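Lmo0740 protein (Listeria monocytogenes, PDB 4RFA) is probably a Crp-family transcription regulator, an activator that pairs a cyclic nucleotide-binding domain with a DNA-binding domain. Local coordinates at residues S49-E63 / H95-I109. Numbering follows the deposited sequence. Where two conformers were deposited one is given.
Sequences SIFFIVEGYAAVELE and HSITVMSESLMLYKI
S96 OG gives its hydrogen to E63 OE2 at 2.7 Å, nearly along the carboxylate's C-O axis, and two residues on T98 OG1 reaches E61 OE2 at 3.0 Å, from above the carboxylate plane. The same E61 OE2 also forms a salt bridge with R188, so this oxygen has a hydroxyl and a guanidinium as partners. These side chains decorate one end of a long antiparallel pairing that bends from one sheet into another, consistent with the beta roll of a Crp-type cyclic nucleotide-binding domain. It illustrates how paired chains can stay together through a bend, with a bulge close by: 58-62 runs against 95-99, and 49-55 against 103-109.

The 58-62/95-99 arm keeps an unbroken register, as in A59 N to T98 O at 2.7 Å. In strand 49-55 the register slips by one in a classic beta bulge: V54 and E55 both face M105, whose carbonyl O takes a bond from V54 N at 2.9 Å and a weak one from E55 N. The CA atoms of G56 and L104 lie 4.2 Å apart, and G56 CA makes a CA-H...O contact with S103 O. S101 OG bridges the corner, accepting from Y57 N at 3.0 Å and donating to S103 O.

On one face of the 49-55 arm, F51 lies alongside K108, while L106 CD1 meets the ring at its edge. On the other, I109 CD1 touches the edge of F52 at CD2. At the far end, H95 offers a ring face to L62 CA and meets Y140 of the second subunit edge-to-face. With V54 CG1 anti to the carbonyl carbon (chi1 -55°), that methyl reaches the edge of the Y107 ring, 3.5 Å from CD2, while V54 CG2 presses tightly on M105 CG at 3.3 Å.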
ATOM      1  N   SER A  49      15.868 -11.824  -0.410  1.00 72.05           N
ATOM      2  CA  SER A  49      16.121 -11.135   0.844  1.00 72.81           C
ATOM      3  C   SER A  49      15.266  -9.894   1.042  1.00 66.68           C
ATOM      4  O   SER A  49      14.647  -9.380   0.131  1.00 65.34           O
ATOM      5  CB  SER A  49      17.613 -10.804   0.960  1.00 76.03           C
ATOM      6  OG  SER A  49      18.180 -10.546  -0.310  1.00 78.69           O
ATOM      7  N   ILE A  50      15.237  -9.455   2.281  1.00 64.03           N
ATOM      8  CA  ILE A  50      14.530  -8.286   2.729  1.00 61.34           C
ATOM      9  C   ILE A  50      15.593  -7.193   2.947  1.00 62.63           C
ATOM     10  O   ILE A  50      16.714  -7.516   3.326  1.00 60.77           O
ATOM     11  CB  ILE A  50      13.797  -8.642   4.029  1.00 64.05           C
ATOM     12  CG1 ILE A  50      12.809  -9.773   3.773  1.00 70.99           C
ATOM     13  CG2 ILE A  50      13.047  -7.469   4.582  1.00 63.47           C
ATOM     14  CD1 ILE A  50      11.871  -9.503   2.611  1.00 73.73           C
ATOM     15  N   PHE A  51      15.248  -5.928   2.692  1.00 57.61           N
ATOM     16  CA  PHE A  51      16.206  -4.809   2.821  1.00 55.49           C
ATOM     17  C   PHE A  51      15.741  -3.797   3.850  1.00 53.26           C
ATOM     18  O   PHE A  51      14.648  -3.326   3.775  1.00 55.94           O
ATOM     19  CB  PHE A  51      16.384  -4.082   1.470  1.00 54.35           C
ATOM     20  CG  PHE A  51      16.847  -4.978   0.380  1.00 55.02           C
ATOM     21  CD1 PHE A  51      15.956  -5.844  -0.248  1.00 60.20           C
ATOM     22  CD2 PHE A  51      18.157  -5.001   0.004  1.00 56.04           C
ATOM     23  CE1 PHE A  51      16.398  -6.733  -1.226  1.00 61.64           C
ATOM     24  CE2 PHE A  51      18.605  -5.864  -0.970  1.00 56.79           C
ATOM     25  CZ  PHE A  51      17.733  -6.738  -1.583  1.00 61.95           C
ATOM     26  N   PHE A  52      16.574  -3.473   4.827  1.00 55.63           N
ATOM     27  CA  PHE A  52      16.249  -2.407   5.779  1.00 57.57           C
ATOM     28  C   PHE A  52      17.083  -1.168   5.635  1.00 54.28           C
ATOM     29  O   PHE A  52      18.320  -1.226   5.748  1.00 56.13           O
ATOM     30  CB  PHE A  52      16.480  -2.907   7.194  1.00 69.58           C
ATOM     31  CG  PHE A  52      15.314  -3.594   7.752  1.00 77.98           C
ATOM     32  CD1 PHE A  52      14.230  -2.854   8.200  1.00 86.43           C
ATOM     33  CD2 PHE A  52      15.264  -4.973   7.783  1.00 84.99           C
ATOM     34  CE1 PHE A  52      13.110  -3.488   8.700  1.00 95.50           C
ATOM     35  CE2 PHE A  52      14.151  -5.621   8.284  1.00 91.62           C
ATOM     36  CZ  PHE A  52      13.072  -4.879   8.747  1.00 97.55           C
ATOM     37  N   ILE A  53      16.427  -0.033   5.474  1.00 53.74           N
ATOM     38  CA  ILE A  53      17.139   1.235   5.348  1.00 54.80           C
ATOM     39  C   ILE A  53      17.458   1.686   6.758  1.00 57.16           C
ATOM     40  O   ILE A  53      16.573   1.733   7.613  1.00 51.53           O
ATOM     41  CB  ILE A  53      16.302   2.310   4.680  1.00 54.52           C
ATOM     42  CG1 ILE A  53      15.654   1.783   3.403  1.00 61.91           C
ATOM     43  CG2 ILE A  53      17.114   3.583   4.493  1.00 54.76           C
ATOM     44  CD1 ILE A  53      16.470   0.861   2.546  1.00 62.82           C
ATOM     45  N   VAL A  54      18.721   1.972   7.019  1.00 59.77           N
ATOM     46  CA  VAL A  54      19.102   2.461   8.352  1.00 64.13           C
ATOM     47  C   VAL A  54      19.364   3.948   8.305  1.00 56.03           C
ATOM     48  O   VAL A  54      19.144   4.630   9.286  1.00 62.97           O
ATOM     49  CB  VAL A  54      20.285   1.698   8.989  1.00 67.75           C
ATOM     50  CG1 VAL A  54      19.996   0.212   9.044  1.00 72.35           C
ATOM     51  CG2 VAL A  54      21.560   1.955   8.231  1.00 72.97           C
ATOM     52  N   GLU A  55      19.787   4.477   7.170  1.00 52.86           N
ATOM     53  CA  GLU A  55      19.882   5.925   7.073  1.00 54.14           C
ATOM     54  C   GLU A  55      19.737   6.405   5.655  1.00 50.46           C
ATOM     55  O   GLU A  55      20.033   5.672   4.717  1.00 50.39           O
ATOM     56  CB  GLU A  55      21.211   6.409   7.680  1.00 62.26           C
ATOM     57  CG  GLU A  55      22.436   5.979   6.939  1.00 65.46           C
ATOM     58  CD  GLU A  55      23.751   6.466   7.591  1.00 76.14           C
ATOM     59  OE1 GLU A  55      23.930   6.312   8.821  1.00 72.89           O
ATOM     60  OE2 GLU A  55      24.618   6.991   6.848  1.00 72.19           O
ATOM     61  N   GLY A  56      19.288   7.646   5.492  1.00 51.42           N
ATOM     62  CA  GLY A  56      19.050   8.220   4.158  1.00 49.65           C
ATOM     63  C   GLY A  56      17.651   7.973   3.571  1.00 47.42           C
ATOM     64  O   GLY A  56      16.823   7.287   4.166  1.00 46.85           O
ATOM     65  N   TYR A  57      17.421   8.513   2.373  1.00 45.79           N
ATOM     66  CA  TYR A  57      16.100   8.556   1.763  1.00 46.22           C
ATOM     67  C   TYR A  57      16.216   8.180   0.317  1.00 45.17           C
ATOM     68  O   TYR A  57      17.201   8.476  -0.351  1.00 47.30           O
ATOM     69  CB  TYR A  57      15.487   9.964   1.894  1.00 45.75           C
ATOM     70  CG  TYR A  57      15.188  10.342   3.329  1.00 47.41           C
ATOM     71  CD1 TYR A  57      16.129  10.945   4.141  1.00 54.99           C
ATOM     72  CD2 TYR A  57      13.961  10.079   3.867  1.00 49.12           C
ATOM     73  CE1 TYR A  57      15.828  11.275   5.461  1.00 56.89           C
ATOM     74  CE2 TYR A  57      13.658  10.388   5.152  1.00 48.97           C
ATOM     75  CZ  TYR A  57      14.595  10.976   5.954  1.00 55.50           C
ATOM     76  OH  TYR A  57      14.228  11.274   7.239  1.00 57.49           O
ATOM     77  N   ALA A  58      15.234   7.470  -0.173  1.00 41.46           N
ATOM     78  CA  ALA A  58      15.143   7.272  -1.602  1.00 41.84           C
ATOM     79  C   ALA A  58      13.744   7.570  -2.085  1.00 39.76           C
ATOM     80  O   ALA A  58      12.842   7.773  -1.286  1.00 39.64           O
ATOM     81  CB  ALA A  58      15.534   5.840  -1.960  1.00 43.87           C
ATOM     82  N   ALA A  59      13.571   7.548  -3.404  1.00 45.53           N
ATOM     83  CA  ALA A  59      12.265   7.731  -4.040  1.00 44.06           C
ATOM     84  C   ALA A  59      11.965   6.612  -4.967  1.00 47.28           C
ATOM     85  O   ALA A  59      12.822   6.212  -5.759  1.00 48.99           O
ATOM     86  CB  ALA A  59      12.234   9.037  -4.835  1.00 48.80           C
ATOM     87  N   VAL A  60      10.736   6.123  -4.897  1.00 44.06           N
ATOM     88  CA  VAL A  60      10.242   5.150  -5.858  1.00 46.27           C
ATOM     89  C   VAL A  60       9.515   5.920  -7.006  1.00 48.68           C
ATOM     90  O   VAL A  60       8.543   6.637  -6.778  1.00 50.90           O
ATOM     91  CB  VAL A  60       9.258   4.184  -5.169  1.00 50.69           C
ATOM     92  CG1 VAL A  60       8.834   3.071  -6.087  1.00 52.77           C
ATOM     93  CG2 VAL A  60       9.859   3.613  -3.875  1.00 50.23           C
ATOM     94  N   GLU A  61       9.936   5.705  -8.235  1.00 48.97           N
ATOM     95  CA  GLU A  61       9.416   6.437  -9.389  1.00 58.25           C
ATOM     96  C   GLU A  61       8.414   5.659 -10.224  1.00 58.27           C
ATOM     97  O   GLU A  61       8.639   4.494 -10.512  1.00 63.34           O
ATOM     98  CB  GLU A  61      10.581   6.786 -10.314  1.00 56.24           C
ATOM     99  CG  GLU A  61      11.752   7.449  -9.598  1.00 62.10           C
ATOM    100  CD  GLU A  61      12.732   8.122 -10.553  1.00 70.05           C
ATOM    101  OE1 GLU A  61      12.522   8.007 -11.788  1.00 70.87           O
ATOM    102  OE2 GLU A  61      13.702   8.750 -10.063  1.00 72.14           O
ATOM    103  N   LEU A  62       7.348   6.331 -10.669  1.00 59.48           N
ATOM    104  CA  LEU A  62       6.434   5.774 -11.676  1.00 61.80           C
ATOM    105  C   LEU A  62       7.078   5.856 -13.070  1.00 59.30           C
ATOM    106  O   LEU A  62       7.207   6.951 -13.654  1.00 55.29           O
ATOM    107  CB  LEU A  62       5.069   6.495 -11.662  1.00 65.95           C
ATOM    108  CG  LEU A  62       4.094   6.116 -12.810  1.00 78.10           C
ATOM    109  CD1 LEU A  62       4.021   4.610 -13.047  1.00 83.89           C
ATOM    110  CD2 LEU A  62       2.698   6.667 -12.559  1.00 77.59           C
ATOM    111  N   GLU A  63       7.444   4.697 -13.611  1.00 59.72           N
ATOM    112  CA  GLU A  63       8.118   4.635 -14.904  1.00 68.79           C
ATOM    113  C   GLU A  63       7.153   5.014 -16.030  1.00 68.04           C
ATOM    114  O   GLU A  63       6.113   4.369 -16.211  1.00 66.30           O
ATOM    115  CB  GLU A  63       8.727   3.245 -15.136  1.00 71.02           C
ATOM    116  CG  GLU A  63       9.861   2.917 -14.171  1.00 76.29           C
ATOM    117  CD  GLU A  63      11.079   3.806 -14.364  1.00 82.74           C
ATOM    118  OE1 GLU A  63      11.264   4.347 -15.480  1.00 92.89           O
ATOM    119  OE2 GLU A  63      11.869   3.959 -13.410  1.00 88.96           O
ATOM    120  N   HIS A  95       8.172   0.279 -11.446  1.00 88.38           N
ATOM    121  CA  HIS A  95       8.714   1.387 -10.658  1.00 84.87           C
ATOM    122  C   HIS A  95      10.245   1.156 -10.502  1.00 78.92           C
ATOM    123  O   HIS A  95      10.713   0.005 -10.568  1.00 77.10           O
ATOM    124  CB  HIS A  95       8.028   1.440  -9.264  1.00 81.96           C
ATOM    125  CG  HIS A  95       6.624   1.994  -9.259  1.00 83.40           C
ATOM    126  ND1 HIS A  95       5.542   1.323  -9.799  1.00 83.73           N
ATOM    127  CD2 HIS A  95       6.119   3.134  -8.719  1.00 78.96           C
ATOM    128  CE1 HIS A  95       4.447   2.042  -9.631  1.00 79.15           C
ATOM    129  NE2 HIS A  95       4.772   3.146  -8.978  1.00 79.43           N
ATOM    130  N   SER A  96      11.012   2.232 -10.309  1.00 72.19           N
ATOM    131  CA  SER A  96      12.448   2.126  -9.934  1.00 70.02           C
ATOM    132  C   SER A  96      12.760   3.022  -8.715  1.00 66.56           C
ATOM    133  O   SER A  96      11.943   3.858  -8.352  1.00 66.05           O
ATOM    134  CB  SER A  96      13.343   2.495 -11.106  1.00 71.59           C
ATOM    135  OG  SER A  96      13.481   3.890 -11.228  1.00 71.17           O
ATOM    136  N   ILE A  97      13.933   2.855  -8.109  1.00 63.61           N
ATOM    137  CA  ILE A  97      14.223   3.388  -6.780  1.00 60.49           C
ATOM    138  C   ILE A  97      15.505   4.179  -6.760  1.00 58.71           C
ATOM    139  O   ILE A  97      16.535   3.633  -6.989  1.00 61.23           O
ATOM    140  CB  ILE A  97      14.297   2.242  -5.744  1.00 63.48           C
ATOM    141  CG1 ILE A  97      12.942   1.534  -5.704  1.00 61.05           C
ATOM    142  CG2 ILE A  97      14.688   2.789  -4.374  1.00 61.74           C
ATOM    143  CD1 ILE A  97      12.848   0.304  -4.829  1.00 66.72           C
ATOM    144  N   THR A  98      15.426   5.476  -6.469  1.00 55.83           N
ATOM    145  CA  THR A  98      16.540   6.390  -6.611  1.00 56.68           C
ATOM    146  C   THR A  98      16.853   7.049  -5.294  1.00 56.25           C
ATOM    147  O   THR A  98      15.950   7.529  -4.603  1.00 57.33           O
ATOM    148  CB  THR A  98      16.158   7.512  -7.589  1.00 61.72           C
ATOM    149  OG1 THR A  98      15.739   6.931  -8.822  1.00 64.80           O
ATOM    150  CG2 THR A  98      17.271   8.479  -7.818  1.00 64.68           C
ATOM    151  N   VAL A  99      18.129   7.119  -4.969  1.00 54.60           N
ATOM    152  CA  VAL A  99      18.598   7.692  -3.748  1.00 55.96           C
ATOM    153  C   VAL A  99      18.485   9.186  -3.859  1.00 61.40           C
ATOM    154  O   VAL A  99      18.969   9.778  -4.825  1.00 60.53           O
ATOM    155  CB  VAL A  99      20.038   7.245  -3.459  1.00 57.28           C
ATOM    156  CG1 VAL A  99      20.602   7.939  -2.241  1.00 56.73           C
ATOM    157  CG2 VAL A  99      20.029   5.726  -3.258  1.00 56.05           C
HETATM  158  N   MSE A 100      17.842   9.780  -2.859  0.50 61.68           N
HETATM  159  CA  MSE A 100      17.500  11.198  -2.868  0.50 65.10           C
HETATM  160  C   MSE A 100      18.380  12.056  -2.017  0.50 64.71           C
HETATM  161  O   MSE A 100      18.475  13.292  -2.221  0.50 67.11           O
HETATM  162  CB  MSE A 100      16.124  11.309  -2.229  0.50 64.66           C
HETATM  163  CG  MSE A 100      15.097  10.849  -3.225  0.50 66.03           C
HETATM  164 SE   MSE A 100      14.662  12.421  -4.298  0.50 79.12          SE
HETATM  165  CE  MSE A 100      15.366  11.799  -6.039  0.50 78.64           C
ATOM    166  N   SER A 101      18.978  11.413  -1.017  1.00 63.33           N
ATOM    167  CA  SER A 101      19.854  12.075  -0.081  1.00 65.33           C
ATOM    168  C   SER A 101      21.311  11.845  -0.538  1.00 66.96           C
ATOM    169  O   SER A 101      21.585  11.159  -1.549  1.00 66.44           O
ATOM    170  CB  SER A 101      19.571  11.580   1.337  1.00 64.63           C
ATOM    171  OG  SER A 101      19.676  10.181   1.389  1.00 64.45           O
ATOM    172  N   GLU A 102      22.251  12.449   0.173  1.00 71.56           N
ATOM    173  CA  GLU A 102      23.646  12.437  -0.252  1.00 74.22           C
ATOM    174  C   GLU A 102      24.173  11.011  -0.138  1.00 71.25           C
ATOM    175  O   GLU A 102      24.875  10.507  -1.033  1.00 70.70           O
ATOM    176  CB  GLU A 102      24.449  13.426   0.583  1.00 79.04           C
ATOM    177  CG  GLU A 102      23.950  14.878   0.459  1.00 82.66           C
ATOM    178  N   SER A 103      23.777  10.346   0.946  1.00 70.49           N
ATOM    179  CA  SER A 103      23.968   8.908   1.083  1.00 69.55           C
ATOM    180  C   SER A 103      22.824   8.179   1.782  1.00 64.24           C
ATOM    181  O   SER A 103      21.947   8.788   2.423  1.00 64.45           O
ATOM    182  CB  SER A 103      25.276   8.617   1.839  1.00 74.32           C
ATOM    183  OG  SER A 103      25.100   8.924   3.210  1.00 77.60           O
ATOM    184  N   LEU A 104      22.870   6.857   1.623  1.00 58.31           N
ATOM    185  CA  LEU A 104      21.939   5.944   2.168  1.00 56.91           C
ATOM    186  C   LEU A 104      22.642   4.614   2.432  1.00 56.14           C
ATOM    187  O   LEU A 104      23.491   4.170   1.622  1.00 56.48           O
ATOM    188  CB  LEU A 104      20.779   5.770   1.184  1.00 56.15           C
ATOM    189  CG  LEU A 104      19.680   4.771   1.506  1.00 55.09           C
ATOM    190  CD1 LEU A 104      18.361   5.190   0.827  1.00 54.31           C
ATOM    191  CD2 LEU A 104      20.064   3.349   1.122  1.00 53.74           C
HETATM  192  N   MSE A 105      22.294   4.003   3.560  1.00 55.42           N
HETATM  193  CA  MSE A 105      22.841   2.716   3.995  1.00 59.38           C
HETATM  194  C   MSE A 105      21.720   1.795   4.254  1.00 55.28           C
HETATM  195  O   MSE A 105      20.759   2.168   4.898  1.00 51.96           O
HETATM  196  CB  MSE A 105      23.527   2.775   5.352  1.00 66.19           C
HETATM  197  CG  MSE A 105      23.941   1.400   5.945  1.00 74.65           C
HETATM  198 SE   MSE A 105      25.066   1.798   7.532  1.00104.79          SE
HETATM  199  CE  MSE A 105      26.552   2.725   6.608  1.00 92.10           C
ATOM    200  N   LEU A 106      21.860   0.564   3.811  1.00 55.90           N
ATOM    201  CA  LEU A 106      20.891  -0.457   4.156  1.00 58.21           C
ATOM    202  C   LEU A 106      21.519  -1.774   4.481  1.00 57.80           C
ATOM    203  O   LEU A 106      22.694  -1.994   4.202  1.00 61.42           O
ATOM    204  CB  LEU A 106      19.892  -0.621   3.009  1.00 57.61           C
ATOM    205  CG  LEU A 106      20.400  -1.093   1.663  1.00 55.55           C
ATOM    206  CD1 LEU A 106      20.773  -2.563   1.703  1.00 58.12           C
ATOM    207  CD2 LEU A 106      19.339  -0.874   0.612  1.00 55.29           C
ATOM    208  N   TYR A 107      20.705  -2.655   5.053  1.00 59.05           N
ATOM    209  CA  TYR A 107      21.095  -4.033   5.288  1.00 58.96           C
ATOM    210  C   TYR A 107      20.324  -4.984   4.385  1.00 56.07           C
ATOM    211  O   TYR A 107      19.137  -4.891   4.247  1.00 55.73           O
ATOM    212  CB  TYR A 107      20.918  -4.386   6.773  1.00 61.79           C
ATOM    213  CG  TYR A 107      22.057  -3.841   7.605  1.00 62.85           C
ATOM    214  CD1 TYR A 107      23.256  -4.519   7.712  1.00 64.08           C
ATOM    215  CD2 TYR A 107      21.958  -2.596   8.200  1.00 65.00           C
ATOM    216  CE1 TYR A 107      24.313  -3.989   8.447  1.00 66.81           C
ATOM    217  CE2 TYR A 107      23.006  -2.058   8.932  1.00 64.99           C
ATOM    218  CZ  TYR A 107      24.164  -2.749   9.059  1.00 67.59           C
ATOM    219  OH  TYR A 107      25.171  -2.169   9.778  1.00 71.76           O
ATOM    220  N   LYS A 108      21.018  -5.888   3.726  1.00 56.83           N
ATOM    221  CA  LYS A 108      20.331  -6.923   2.958  1.00 56.80           C
ATOM    222  C   LYS A 108      20.305  -8.142   3.835  1.00 53.62           C
ATOM    223  O   LYS A 108      21.362  -8.630   4.213  1.00 52.64           O
ATOM    224  CB  LYS A 108      21.106  -7.225   1.676  1.00 59.80           C
ATOM    225  CG  LYS A 108      20.513  -8.335   0.830  1.00 64.47           C
ATOM    226  CD  LYS A 108      21.349  -8.541  -0.410  1.00 67.99           C
ATOM    227  CE  LYS A 108      20.892  -9.765  -1.190  1.00 73.23           C
ATOM    228  NZ  LYS A 108      21.932 -10.147  -2.177  1.00 76.33           N
ATOM    229  N   ILE A 109      19.116  -8.652   4.121  1.00 52.75           N
ATOM    230  CA  ILE A 109      18.977  -9.820   4.966  1.00 56.66           C
ATOM    231  C   ILE A 109      18.275 -10.987   4.288  1.00 60.85           C
ATOM    232  O   ILE A 109      17.151 -10.869   3.824  1.00 60.93           O
ATOM    233  CB  ILE A 109      18.165  -9.498   6.221  1.00 55.07           C
ATOM    234  CG1 ILE A 109      18.764  -8.311   6.951  1.00 55.71           C
ATOM    235  CG2 ILE A 109      18.179 -10.708   7.114  1.00 58.17           C
ATOM    236  CD1 ILE A 109      17.807  -7.579   7.835  1.00 55.72           C
TER